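Local coordinates for selenium-binding protein (Sulfolobus tokodaii, PDB 2ECE) that is of unestablished function but, as a beta-propeller member of the selenium-binding protein family, may bind selenium, at residues A[28-33]-A[445-450]; A[45-50]-A[60-65]; A[56-61]-A[435-440]; A[396-401]-A[416-421]. All coordinates share one frame; numbering follows the deposited sequence.

Contact 1 (A[28-33]-A[445-450]); sequences AYVACL and HQVRLS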
loop_
_atom_site.group_PDB
_atom_site.type_symbol
_atom_site.label_atom_id
_atom_site.label_comp_id
_atom_site.label_asym_id
_atom_site.label_seq_id
_atom_site.Cartn_x
_atom_site.Cartn_y
_atom_site.Cartn_z
ATOM N N ALA A 28 -11.746 11.192 -0.707
ATOM C CA ALA A 28 -10.516 10.440 -0.526
ATOM C C ALA A 28 -10.257 10.336 0.970
ATOM O O ALA A 28 -10.115 11.345 1.659
ATOM C CB ALA A 28 -9.356 11.151 -1.209
ATOM N N TYR A 29 -10.231 9.113 1.479
ATOM C CA TYR A 29 -9.966 8.895 2.890
ATOM C C TYR A 29 -8.457 8.705 2.979
ATOM O O TYR A 29 -7.882 7.938 2.209
ATOM C CB TYR A 29 -10.716 7.651 3.372
ATOM C CG TYR A 29 -12.223 7.799 3.283
ATOM C CD1 TYR A 29 -12.901 8.716 4.088
ATOM C CD2 TYR A 29 -12.969 7.026 2.389
ATOM C CE1 TYR A 29 -14.291 8.860 4.010
ATOM C CE2 TYR A 29 -14.357 7.160 2.303
ATOM C CZ TYR A 29 -15.011 8.078 3.119
ATOM O OH TYR A 29 -16.385 8.197 3.059
ATOM N N VAL A 30 -7.813 9.409 3.905
ATOM C CA VAL A 30 -6.364 9.312 4.019
ATOM C C VAL A 30 -5.889 8.973 5.424
ATOM O O VAL A 30 -6.265 9.629 6.398
ATOM C CB VAL A 30 -5.704 10.635 3.572
ATOM C CG1 VAL A 30 -4.187 10.484 3.513
ATOM C CG2 VAL A 30 -6.263 11.052 2.207
ATOM N N ALA A 31 -5.058 7.942 5.522
ATOM C CA ALA A 31 -4.518 7.541 6.812
ATOM C C ALA A 31 -3.435 8.556 7.171
ATOM O O ALA A 31 -2.445 8.694 6.448
ATOM C CB ALA A 31 -3.924 6.145 6.720
ATOM N N CYS A 32 -3.633 9.272 8.275
ATOM C CA CYS A 32 -2.670 10.283 8.718
ATOM C C CYS A 32 -2.113 9.970 10.103
ATOM O O CYS A 32 -2.805 9.400 10.939
ATOM C CB CYS A 32 -3.329 11.663 8.730
ATOM S SG CYS A 32 -3.783 12.239 7.079
ATOM N N LEU A 33 -0.869 10.367 10.355
ATOM C CA LEU A 33 -0.252 10.070 11.636
ATOM C C LEU A 33 0.632 11.170 12.226
ATOM O O LEU A 33 1.211 11.982 11.505
ATOM C CB LEU A 33 0.584 8.795 11.511
ATOM C CG LEU A 33 1.686 8.858 10.439
ATOM C CD1 LEU A 33 2.826 7.932 10.820
ATOM C CD2 LEU A 33 1.109 8.478 9.076
ATOM N N HIS A 445 -0.388 8.699 4.637
ATOM C CA HIS A 445 -0.030 7.403 4.078
ATOM C C HIS A 445 -1.041 6.902 3.036
ATOM O O HIS A 445 -1.294 7.575 2.032
ATOM C CB HIS A 445 0.145 6.362 5.196
ATOM C CG HIS A 445 1.104 5.265 4.845
ATOM N ND1 HIS A 445 2.450 5.336 5.137
ATOM C CD2 HIS A 445 0.932 4.117 4.148
ATOM C CE1 HIS A 445 3.066 4.282 4.634
ATOM N NE2 HIS A 445 2.168 3.526 4.028
ATOM N N GLN A 446 -1.634 5.737 3.265
ATOM C CA GLN A 446 -2.554 5.192 2.264
ATOM C C GLN A 446 -3.818 5.996 2.008
ATOM O O GLN A 446 -4.386 6.608 2.908
ATOM C CB GLN A 446 -2.933 3.750 2.599
ATOM C CG GLN A 446 -3.657 3.055 1.442
ATOM C CD GLN A 446 -3.595 1.553 1.543
ATOM O OE1 GLN A 446 -3.955 0.971 2.573
ATOM N NE2 GLN A 446 -3.143 0.907 0.476
ATOM N N VAL A 447 -4.246 5.981 0.752
ATOM C CA VAL A 447 -5.441 6.692 0.327
ATOM C C VAL A 447 -6.471 5.702 -0.205
ATOM O O VAL A 447 -6.133 4.804 -0.970
ATOM C CB VAL A 447 -5.095 7.710 -0.796
ATOM C CG1 VAL A 447 -6.361 8.336 -1.362
ATOM C CG2 VAL A 447 -4.182 8.793 -0.242
ATOM N N ARG A 448 -7.721 5.855 0.220
ATOM C CA ARG A 448 -8.800 5.002 -0.268
ATOM C C ARG A 448 -9.871 5.928 -0.827
ATOM O O ARG A 448 -10.394 6.786 -0.115
ATOM C CB ARG A 448 -9.395 4.125 0.848
ATOM C CG ARG A 448 -9.015 2.638 0.730
ATOM C CD ARG A 448 -7.559 2.397 1.138
ATOM N NE ARG A 448 -7.036 1.092 0.724
ATOM C CZ ARG A 448 -6.635 0.799 -0.510
ATOM N NH1 ARG A 448 -6.696 1.716 -1.468
ATOM N NH2 ARG A 448 -6.163 -0.408 -0.786
ATOM N N LEU A 449 -10.190 5.758 -2.104
ATOM C CA LEU A 449 -11.191 6.599 -2.746
ATOM C C LEU A 449 -12.603 6.050 -2.549
ATOM O O LEU A 449 -12.831 4.843 -2.649
ATOM C CB LEU A 449 -10.881 6.717 -4.241
ATOM C CG LEU A 449 -9.453 7.158 -4.590
ATOM C CD1 LEU A 449 -9.257 7.117 -6.106
ATOM C CD2 LEU A 449 -9.200 8.564 -4.045
ATOM N N SER A 450 -13.549 6.936 -2.258
ATOM C CA SER A 450 -14.932 6.517 -2.070
ATOM C C SER A 450 -15.376 5.784 -3.337
ATOM O O SER A 450 -15.124 6.249 -4.444
ATOM C CB SER A 450 -15.830 7.734 -1.822
ATOM O OG SER A 450 -15.742 8.668 -2.887
#
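The Arg448 guanidinium carries Gln446 NE2 on one face, 3.5 Å above its plane and displaced to the border of the group. The Tyr29 ring is approached obliquely by Arg448 O, which lies 3.6 Å from Tyr29 CD2. Tyr29 CG stands anti to the carbonyl carbon (chi1 -64°), and the phenol OH bonds to Pro117 O. The His445 ring stacks on that of His74.

The backbones run antiparallel. Tyr29 and Arg448 form a hydrogen-bonded pair, with Tyr29 N to Arg448 O at 2.8 Å and Arg448 N to Tyr29 O at 2.9 Å. Both bonds are nearly straight. Further on, Ala31 faces two residues, a beta bulge: Ala31 N donates to Gln446 O (3.0 Å) and Ala31 O accepts from His445 N (2.7 Å).

On the face opposite Tyr29 and Arg448 the seam is apolar. Val30 and Val447 run alongside each other in the same direction, with their CG2 atoms 3.9 Å apart. Ala28 CB meets Leu449 CD2 at 3.8 Å. Arg448 NH1 makes a salt bridge to Asp453, and Arg448 NE bonds to Phe76 O.

A strand from near the C-terminus thus completes a sheet whose other three strands come from near the N-terminus. This is the "Velcro" closure of a beta-propeller, with 443-449 as an outermost strand of that sheet.

Contact 2 (A[45-50]-A[60-65]); sequences IAVVDV and IVHKVE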
loop_
_atom_site.group_PDB
_atom_site.type_symbol
_atom_site.label_atom_id
_atom_site.label_comp_id
_atom_site.label_asym_id
_atom_site.label_seq_id
_atom_site.Cartn_x
_atom_site.Cartn_y
_atom_site.Cartn_z
ATOM N N ILE A 45 -7.956 9.605 10.488
ATOM C CA ILE A 45 -8.328 9.371 9.100
ATOM C C ILE A 45 -8.855 10.711 8.616
ATOM O O ILE A 45 -9.776 11.278 9.209
ATOM C CB ILE A 45 -9.458 8.327 8.959
ATOM C CG1 ILE A 45 -8.909 6.918 9.206
ATOM C CG2 ILE A 45 -10.083 8.425 7.557
ATOM C CD1 ILE A 45 -7.999 6.405 8.097
ATOM N N ALA A 46 -8.260 11.232 7.553
ATOM C CA ALA A 46 -8.706 12.510 7.026
ATOM C C ALA A 46 -9.657 12.280 5.868
ATOM O O ALA A 46 -9.450 11.372 5.059
ATOM C CB ALA A 46 -7.514 13.328 6.566
ATOM N N VAL A 47 -10.707 13.093 5.804
ATOM C CA VAL A 47 -11.676 12.996 4.724
ATOM C C VAL A 47 -11.416 14.182 3.804
ATOM O O VAL A 47 -11.635 15.329 4.186
ATOM C CB VAL A 47 -13.125 13.067 5.247
ATOM C CG1 VAL A 47 -14.096 12.918 4.089
ATOM C CG2 VAL A 47 -13.361 11.969 6.279
ATOM N N VAL A 48 -10.935 13.897 2.598
ATOM C CA VAL A 48 -10.624 14.931 1.622
ATOM C C VAL A 48 -11.642 14.985 0.484
ATOM O O VAL A 48 -11.944 13.958 -0.143
ATOM C CB VAL A 48 -9.217 14.714 1.018
ATOM C CG1 VAL A 48 -8.930 15.769 -0.036
ATOM C CG2 VAL A 48 -8.165 14.780 2.119
ATOM N N ASP A 49 -12.170 16.187 0.241
ATOM C CA ASP A 49 -13.144 16.408 -0.826
ATOM C C ASP A 49 -12.316 16.429 -2.092
ATOM O O ASP A 49 -11.441 17.281 -2.288
ATOM C CB ASP A 49 -13.870 17.748 -0.671
ATOM C CG ASP A 49 -15.071 17.867 -1.601
ATOM O OD1 ASP A 49 -14.999 17.350 -2.741
ATOM O OD2 ASP A 49 -16.085 18.479 -1.190
ATOM N N VAL A 50 -12.613 15.482 -2.965
ATOM C CA VAL A 50 -11.861 15.327 -4.180
ATOM C C VAL A 50 -12.625 15.587 -5.490
ATOM O O VAL A 50 -12.126 15.294 -6.577
ATOM C CB VAL A 50 -11.197 13.918 -4.109
ATOM C CG1 VAL A 50 -11.658 13.012 -5.220
ATOM C CG2 VAL A 50 -9.699 14.068 -4.062
ATOM N N ILE A 60 -9.720 19.318 3.532
ATOM C CA ILE A 60 -9.974 18.256 4.495
ATOM C C ILE A 60 -11.292 18.722 5.095
ATOM O O ILE A 60 -11.351 19.783 5.716
ATOM C CB ILE A 60 -8.921 18.224 5.605
ATOM C CG1 ILE A 60 -7.562 17.833 5.025
ATOM C CG2 ILE A 60 -9.358 17.259 6.693
ATOM C CD1 ILE A 60 -6.396 18.080 5.969
ATOM N N VAL A 61 -12.355 17.953 4.907
ATOM C CA VAL A 61 -13.646 18.367 5.425
ATOM C C VAL A 61 -13.997 17.737 6.764
ATOM O O VAL A 61 -14.967 18.138 7.407
ATOM C CB VAL A 61 -14.748 18.074 4.399
ATOM C CG1 VAL A 61 -14.474 18.855 3.124
ATOM C CG2 VAL A 61 -14.800 16.586 4.106
ATOM N N HIS A 62 -13.195 16.763 7.188
ATOM C CA HIS A 62 -13.421 16.088 8.461
ATOM C C HIS A 62 -12.219 15.224 8.824
ATOM O O HIS A 62 -11.495 14.740 7.954
ATOM C CB HIS A 62 -14.673 15.204 8.389
ATOM C CG HIS A 62 -15.069 14.600 9.704
ATOM N ND1 HIS A 62 -15.573 15.348 10.746
ATOM C CD2 HIS A 62 -15.027 13.319 10.147
ATOM C CE1 HIS A 62 -15.826 14.557 11.774
ATOM N NE2 HIS A 62 -15.504 13.321 11.437
ATOM N N LYS A 63 -12.016 15.047 10.123
ATOM C CA LYS A 63 -10.928 14.232 10.633
ATOM C C LYS A 63 -11.504 13.268 11.652
ATOM O O LYS A 63 -12.150 13.677 12.617
ATOM C CB LYS A 63 -9.854 15.103 11.299
ATOM C CG LYS A 63 -9.042 15.971 10.342
ATOM C CD LYS A 63 -7.946 16.723 11.096
ATOM C CE LYS A 63 -7.060 17.526 10.155
ATOM N NZ LYS A 63 -5.905 18.139 10.872
ATOM N N VAL A 64 -11.311 11.978 11.413
ATOM C CA VAL A 64 -11.794 10.976 12.349
ATOM C C VAL A 64 -10.629 10.774 13.308
ATOM O O VAL A 64 -9.760 9.928 13.089
ATOM C CB VAL A 64 -12.115 9.652 11.638
ATOM C CG1 VAL A 64 -12.711 8.664 12.629
ATOM C CG2 VAL A 64 -13.085 9.908 10.484
ATOM N N GLU A 65 -10.600 11.589 14.355
ATOM C CA GLU A 65 -9.538 11.518 15.343
ATOM C C GLU A 65 -9.673 10.262 16.213
ATOM O O GLU A 65 -10.748 9.966 16.741
ATOM C CB GLU A 65 -9.537 12.812 16.169
ATOM C CG GLU A 65 -8.979 13.984 15.352
ATOM C CD GLU A 65 -9.262 15.363 15.937
ATOM O OE1 GLU A 65 -9.803 15.457 17.061
ATOM O OE2 GLU A 65 -8.931 16.361 15.255
#
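Segments 45-50 and 60-65 form an antiparallel hairpin pairing, with a hydrogen-bonded pair at Ile45 and Val64 but bulged where Val47 faces both Val61 and His62. Val64 N donates to Ile45 O at 2.8 Å and 172°. The return bond, Ile45 N to Val64 O, is longer at 3.2 Å, and its donor sits above the carbonyl plane. At the beta bulge Val47 N donates to His62 O and Val61 N to Val47 O, each at 2.8 Å. The Val61 bond comes in nearly along the C=O axis.

Val47 has the most surface buried here. Its CG1, anti to the backbone N, meets Val61 CG2 at 3.7 Å, and the two side chains cross at about a right angle. Val61 CG2 takes the crowded place between backbone N and carbonyl carbon. Val61 CG2 also lies 3.4 Å from Val47 O. Val47 CG2 comes to the edge of the His62 ring, near its plane, and is 4.1 Å from His62 CB. Ile45 and Val64 meet on the same face through their CB atoms, 4.0 Å apart. Val48 and Ile60 share the other face.

Across the strands the side chains meet mainly by apolar contact, so direction comes from the backbone bonds. Asp49 OD2 has a salt bridge to Arg118 and hydrogen bonds with Thr56 and Ser54, which would probably favour the ionised carboxylate.

Contact 3 (A[56-61]-A[435-440]); sequences TYSKIV and FFVDFG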
loop_
_atom_site.group_PDB
_atom_site.type_symbol
_atom_site.label_atom_id
_atom_site.label_comp_id
_atom_site.label_asym_id
_atom_site.label_seq_id
_atom_site.Cartn_x
_atom_site.Cartn_y
_atom_site.Cartn_z
ATOM N N THR A 56 -15.856 22.677 -1.545
ATOM C CA THR A 56 -14.821 22.324 -0.578
ATOM C C THR A 56 -13.810 21.387 -1.237
ATOM O O THR A 56 -13.207 20.538 -0.583
ATOM C CB THR A 56 -15.405 21.656 0.693
ATOM O OG1 THR A 56 -16.335 20.626 0.331
ATOM C CG2 THR A 56 -16.091 22.695 1.564
ATOM N N TYR A 57 -13.629 21.563 -2.543
ATOM C CA TYR A 57 -12.692 20.759 -3.321
ATOM C C TYR A 57 -11.264 20.950 -2.805
ATOM O O TYR A 57 -10.853 22.069 -2.507
ATOM C CB TYR A 57 -12.783 21.165 -4.796
ATOM C CG TYR A 57 -11.733 20.560 -5.705
ATOM C CD1 TYR A 57 -11.607 19.177 -5.846
ATOM C CD2 TYR A 57 -10.882 21.377 -6.449
ATOM C CE1 TYR A 57 -10.660 18.623 -6.710
ATOM C CE2 TYR A 57 -9.937 20.837 -7.310
ATOM C CZ TYR A 57 -9.830 19.459 -7.437
ATOM O OH TYR A 57 -8.893 18.928 -8.290
ATOM N N SER A 58 -10.525 19.849 -2.691
ATOM C CA SER A 58 -9.138 19.865 -2.222
ATOM C C SER A 58 -8.988 20.323 -0.772
ATOM O O SER A 58 -7.943 20.854 -0.380
ATOM C CB SER A 58 -8.283 20.757 -3.130
ATOM O OG SER A 58 -6.902 20.589 -2.853
ATOM N N LYS A 59 -10.032 20.109 0.022
ATOM C CA LYS A 59 -10.027 20.487 1.429
ATOM C C LYS A 59 -10.283 19.289 2.327
ATOM O O LYS A 59 -10.987 18.360 1.941
ATOM C CB LYS A 59 -11.131 21.494 1.724
ATOM C CG LYS A 59 -10.848 22.949 1.427
ATOM C CD LYS A 59 -12.034 23.750 1.945
ATOM C CE LYS A 59 -11.800 25.244 1.959
ATOM N NZ LYS A 59 -13.036 25.918 2.439
ATOM N N ILE A 60 -9.720 19.318 3.532
ATOM C CA ILE A 60 -9.974 18.256 4.495
ATOM C C ILE A 60 -11.292 18.722 5.095
ATOM O O ILE A 60 -11.351 19.783 5.716
ATOM C CB ILE A 60 -8.921 18.224 5.605
ATOM C CG1 ILE A 60 -7.562 17.833 5.025
ATOM C CG2 ILE A 60 -9.358 17.259 6.693
ATOM C CD1 ILE A 60 -6.396 18.080 5.969
ATOM N N VAL A 61 -12.355 17.953 4.907
ATOM C CA VAL A 61 -13.646 18.367 5.425
ATOM C C VAL A 61 -13.997 17.737 6.764
ATOM O O VAL A 61 -14.967 18.138 7.407
ATOM C CB VAL A 61 -14.748 18.074 4.399
ATOM C CG1 VAL A 61 -14.474 18.855 3.124
ATOM C CG2 VAL A 61 -14.800 16.586 4.106
ATOM N N PHE A 435 -4.826 21.210 -7.375
ATOM C CA PHE A 435 -5.050 20.347 -6.214
ATOM C C PHE A 435 -3.862 20.203 -5.263
ATOM O O PHE A 435 -2.729 19.989 -5.693
ATOM C CB PHE A 435 -5.495 18.951 -6.680
ATOM C CG PHE A 435 -5.914 18.043 -5.559
ATOM C CD1 PHE A 435 -4.969 17.313 -4.840
ATOM C CD2 PHE A 435 -7.254 17.947 -5.196
ATOM C CE1 PHE A 435 -5.358 16.495 -3.767
ATOM C CE2 PHE A 435 -7.654 17.138 -4.128
ATOM C CZ PHE A 435 -6.705 16.411 -3.413
ATOM N N PHE A 436 -4.135 20.317 -3.966
ATOM C CA PHE A 436 -3.095 20.159 -2.956
ATOM C C PHE A 436 -3.648 20.146 -1.545
ATOM O O PHE A 436 -4.485 20.971 -1.181
ATOM C CB PHE A 436 -2.044 21.271 -3.053
ATOM C CG PHE A 436 -0.794 20.989 -2.254
ATOM C CD1 PHE A 436 -0.575 21.591 -1.016
ATOM C CD2 PHE A 436 0.146 20.092 -2.733
ATOM C CE1 PHE A 436 0.566 21.295 -0.273
ATOM C CE2 PHE A 436 1.289 19.787 -2.001
ATOM C CZ PHE A 436 1.502 20.388 -0.770
ATOM N N VAL A 437 -3.181 19.185 -0.758
ATOM C CA VAL A 437 -3.575 19.085 0.629
ATOM C C VAL A 437 -2.283 19.072 1.426
ATOM O O VAL A 437 -1.367 18.289 1.144
ATOM C CB VAL A 437 -4.354 17.787 0.928
ATOM C CG1 VAL A 437 -4.802 17.780 2.382
ATOM C CG2 VAL A 437 -5.551 17.674 -0.001
ATOM N N ASP A 438 -2.206 19.975 2.391
ATOM C CA ASP A 438 -1.063 20.081 3.277
ATOM C C ASP A 438 -1.620 19.642 4.629
ATOM O O ASP A 438 -2.542 20.258 5.158
ATOM C CB ASP A 438 -0.568 21.532 3.299
ATOM C CG ASP A 438 0.083 21.914 4.610
ATOM O OD1 ASP A 438 0.758 21.060 5.226
ATOM O OD2 ASP A 438 -0.074 23.085 5.015
ATOM N N PHE A 439 -1.078 18.560 5.173
ATOM C CA PHE A 439 -1.570 18.029 6.439
ATOM C C PHE A 439 -0.922 18.643 7.678
ATOM O O PHE A 439 -1.055 18.113 8.785
ATOM C CB PHE A 439 -1.411 16.507 6.433
ATOM C CG PHE A 439 -2.291 15.817 5.417
ATOM C CD1 PHE A 439 -3.647 15.620 5.670
ATOM C CD2 PHE A 439 -1.773 15.399 4.195
ATOM C CE1 PHE A 439 -4.473 15.019 4.720
ATOM C CE2 PHE A 439 -2.593 14.797 3.241
ATOM C CZ PHE A 439 -3.946 14.608 3.504
ATOM N N GLY A 440 -0.232 19.765 7.493
ATOM C CA GLY A 440 0.403 20.438 8.618
ATOM C C GLY A 440 1.582 19.676 9.188
ATOM O O GLY A 440 2.565 19.452 8.490
#
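The Tyr57 and Phe435 side chains cross obliquely, with ring planes 58° apart and centroids 5.7 Å from each other. Tyr57 comes in by its hydroxyl end. Tyr57 OH lies at the edge of the Phe435 ring, near the plane, 3.6 Å from Phe435 CD2. Tyr57 CG is anti to the backbone N (chi1 172°), and OH also bonds to Lys420 NZ.

Ser58 approaches the same ring over one face. Ser58 OG is also anti to the backbone N and lies 3.5 Å from Phe435 CD2, displaced to the border of the ring. From there Ser58 OG accepts a nearly straight bond from Phe436 N, at 3.0 Å and 168°. Ser58 has positive phi and sits in the type II turn from Thr56 to Lys59, which brings its side chain to the strand.

Farther along, Ile60 crosses Val437 and Phe439 obliquely. Ile60 CG1 touches Val437 CG1 at 3.8 Å, while Ile60 CD1 reaches Phe439 CD1 at 3.7 Å. Val437 CG1 itself lies over one face of the Phe439 ring. Asp438 OD1 accepts from Gly440 N, an Asx turn that bends the chain after the strand.

Strand 60-65, which the turn leads into, and strand 429-438 lie in different sheets, so this is packing between adjacent propeller blades. Ser58 OG takes the N-H of Phe436 and Tyr57 OH reaches Lys420 NZ, tying the turn to the neighbouring blade, while aromatic and aliphatic contacts make up the rest of the interface.

Contact 4 (A[396-401]-A[416-421]); sequences YVTNSL and GWMVKL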
loop_
_atom_site.group_PDB
_atom_site.type_symbol
_atom_site.label_atom_id
_atom_site.label_comp_id
_atom_site.label_asym_id
_atom_site.label_seq_id
_atom_site.Cartn_x
_atom_site.Cartn_y
_atom_site.Cartn_z
ATOM N N TYR A 396 -3.323 9.821 -6.942
ATOM C CA TYR A 396 -3.143 10.570 -5.709
ATOM C C TYR A 396 -1.829 10.112 -5.086
ATOM O O TYR A 396 -1.496 8.929 -5.124
ATOM C CB TYR A 396 -4.330 10.322 -4.787
ATOM C CG TYR A 396 -5.633 10.830 -5.374
ATOM C CD1 TYR A 396 -6.009 12.165 -5.231
ATOM C CD2 TYR A 396 -6.468 9.988 -6.118
ATOM C CE1 TYR A 396 -7.183 12.651 -5.812
ATOM C CE2 TYR A 396 -7.646 10.468 -6.704
ATOM C CZ TYR A 396 -7.995 11.797 -6.545
ATOM O OH TYR A 396 -9.168 12.271 -7.094
ATOM N N VAL A 397 -1.085 11.054 -4.515
ATOM C CA VAL A 397 0.224 10.753 -3.947
ATOM C C VAL A 397 0.445 11.329 -2.549
ATOM O O VAL A 397 0.163 12.507 -2.317
ATOM C CB VAL A 397 1.335 11.328 -4.857
ATOM C CG1 VAL A 397 2.692 10.791 -4.431
ATOM C CG2 VAL A 397 1.038 11.007 -6.325
ATOM N N THR A 398 0.929 10.503 -1.619
ATOM C CA THR A 398 1.252 10.972 -0.265
ATOM C C THR A 398 2.753 10.711 -0.055
ATOM O O THR A 398 3.384 10.066 -0.896
ATOM C CB THR A 398 0.402 10.294 0.831
ATOM O OG1 THR A 398 0.578 8.871 0.779
ATOM C CG2 THR A 398 -1.071 10.668 0.649
ATOM N N ASN A 399 3.320 11.152 1.063
ATOM C CA ASN A 399 4.780 11.066 1.216
ATOM C C ASN A 399 5.469 10.395 2.396
ATOM O O ASN A 399 6.701 10.435 2.479
ATOM C CB ASN A 399 5.332 12.487 1.104
ATOM C CG ASN A 399 4.815 13.391 2.210
ATOM O OD1 ASN A 399 3.668 13.256 2.651
ATOM N ND2 ASN A 399 5.654 14.319 2.663
ATOM N N SER A 400 4.716 9.795 3.308
ATOM C CA SER A 400 5.327 9.150 4.458
ATOM C C SER A 400 5.440 7.635 4.283
ATOM O O SER A 400 4.545 7.002 3.734
ATOM C CB SER A 400 4.522 9.471 5.714
ATOM O OG SER A 400 5.022 8.747 6.820
ATOM N N LEU A 401 6.543 7.064 4.767
ATOM C CA LEU A 401 6.781 5.627 4.667
ATOM C C LEU A 401 6.550 4.940 6.013
ATOM O O LEU A 401 5.741 4.020 6.130
ATOM C CB LEU A 401 8.220 5.353 4.196
ATOM C CG LEU A 401 8.654 3.881 4.102
ATOM C CD1 LEU A 401 7.807 3.161 3.060
ATOM C CD2 LEU A 401 10.133 3.790 3.739
ATOM N N GLY A 416 3.293 15.818 6.080
ATOM C CA GLY A 416 2.413 15.260 5.071
ATOM C C GLY A 416 1.713 16.165 4.080
ATOM O O GLY A 416 1.314 17.295 4.389
ATOM N N TRP A 417 1.580 15.643 2.866
ATOM C CA TRP A 417 0.873 16.317 1.792
ATOM C C TRP A 417 0.219 15.270 0.911
ATOM O O TRP A 417 0.480 14.068 1.048
ATOM C CB TRP A 417 1.799 17.213 0.928
ATOM C CG TRP A 417 3.158 16.662 0.495
ATOM C CD1 TRP A 417 4.380 17.055 0.973
ATOM C CD2 TRP A 417 3.434 15.702 -0.546
ATOM N NE1 TRP A 417 5.387 16.416 0.297
ATOM C CE2 TRP A 417 4.840 15.581 -0.640
ATOM C CE3 TRP A 417 2.631 14.940 -1.410
ATOM C CZ2 TRP A 417 5.463 14.728 -1.561
ATOM C CZ3 TRP A 417 3.253 14.088 -2.330
ATOM C CH2 TRP A 417 4.656 13.992 -2.396
ATOM N N MET A 418 -0.668 15.725 0.039
ATOM C CA MET A 418 -1.307 14.839 -0.913
ATOM C C MET A 418 -1.343 15.596 -2.219
ATOM O O MET A 418 -1.868 16.708 -2.301
ATOM C CB MET A 418 -2.724 14.449 -0.508
ATOM C CG MET A 418 -3.381 13.601 -1.594
ATOM S SD MET A 418 -4.728 12.549 -1.075
ATOM C CE MET A 418 -5.885 13.767 -0.580
ATOM N N VAL A 419 -0.749 14.987 -3.229
ATOM C CA VAL A 419 -0.669 15.581 -4.544
ATOM C C VAL A 419 -1.512 14.792 -5.528
ATOM O O VAL A 419 -1.679 13.574 -5.379
ATOM C CB VAL A 419 0.802 15.598 -5.010
ATOM C CG1 VAL A 419 0.886 15.676 -6.524
ATOM C CG2 VAL A 419 1.525 16.780 -4.372
ATOM N N LYS A 420 -2.059 15.490 -6.520
ATOM C CA LYS A 420 -2.850 14.832 -7.544
ATOM C C LYS A 420 -2.121 14.938 -8.873
ATOM O O LYS A 420 -1.595 15.996 -9.227
ATOM C CB LYS A 420 -4.244 15.447 -7.678
ATOM C CG LYS A 420 -5.047 14.775 -8.790
ATOM C CD LYS A 420 -6.544 15.072 -8.749
ATOM C CE LYS A 420 -6.911 16.390 -9.416
ATOM N NZ LYS A 420 -8.392 16.498 -9.625
ATOM N N LEU A 421 -2.079 13.824 -9.590
ATOM C CA LEU A 421 -1.436 13.765 -10.891
ATOM C C LEU A 421 -2.525 13.455 -11.905
ATOM O O LEU A 421 -3.484 12.753 -11.597
ATOM C CB LEU A 421 -0.390 12.649 -10.922
ATOM C CG LEU A 421 0.711 12.653 -9.860
ATOM C CD1 LEU A 421 1.645 11.475 -10.099
ATOM C CD2 LEU A 421 1.483 13.965 -9.923
HETATM O O HOH W 1 -9.901 14.845 -8.001
#
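Val397, Trp417 and Tyr396 bury the most surface here. Val397 sits at the hydrogen-bonded pair of the two antiparallel strands: Val397 N donates to Val419 O at 2.7 Å and Val419 N to Val397 O at 2.8 Å, each donor in the carbonyl plane. Its CG1, anti to the backbone N, meets Trp417 CZ3 at 3.9 Å. Its CG2 lies against Leu421 CD1, also at 3.9 Å.

Trp417 has CG in the crowded position between backbone N and carbonyl carbon (chi1 44°). This swings the indole across to the other segment. Val397 O lies at the ring edge, near its plane. One face takes the Asn399 side chain, whose amide is stacked on it with the planes 22° apart. Asn399 CB makes a CH-pi contact with the six-membered ring, 3.7 Å from its centroid. Asn399 OD1 accepts from Trp417 N at 3.2 Å, while Asn399 ND2 and Trp417 NE1 both turn to Thr380 O. ND2 also reaches Lys415 O.

Tyr396 and Lys420 run side by side, with Tyr396 CE1 3.9 Å from Lys420 CD. A water donates to Tyr396 OH and accepts from Lys420 NZ. Tyr396 OH also bonds to Glu25, and Lys420 NZ to Tyr57. Met418 SD makes an oblique Met-aromatic contact with the Tyr396 ring.

Strands 394-398 and 417-423 are the middle pair of a four-strand sheet flanked by 386-388 and 429-438. Helix 403-409 lies in the connection. Val397 and Leu421 face Val345 of strand 344-349, while Tyr396 and Thr398 face strand 443-449.

In the fold
The four contacts cluster on one side of the chain's centre, their own centres about 9 to 14 Å apart. Contacts 1 and 2 belong to one sheet, ordered 60-65, 44-49, 27-33, 443-449. Contact 4 lies within the sheet 386-388, 394-398, 417-423, 429-438, the one just before strand 443-449 in the chain. Contact 3 bridges the two blades. Contact 2 closes early in the chain, and contact 4 follows much later, nested within the loop closed by contact 3. All lie within that of contact 1. Phe439 packs on Cys32, and Thr398 bonds to His445 O. Contacts 1 and 3 join the first and last parts of the chain where the propeller ring closes; contacts 2 and 4 build the blades that meet there.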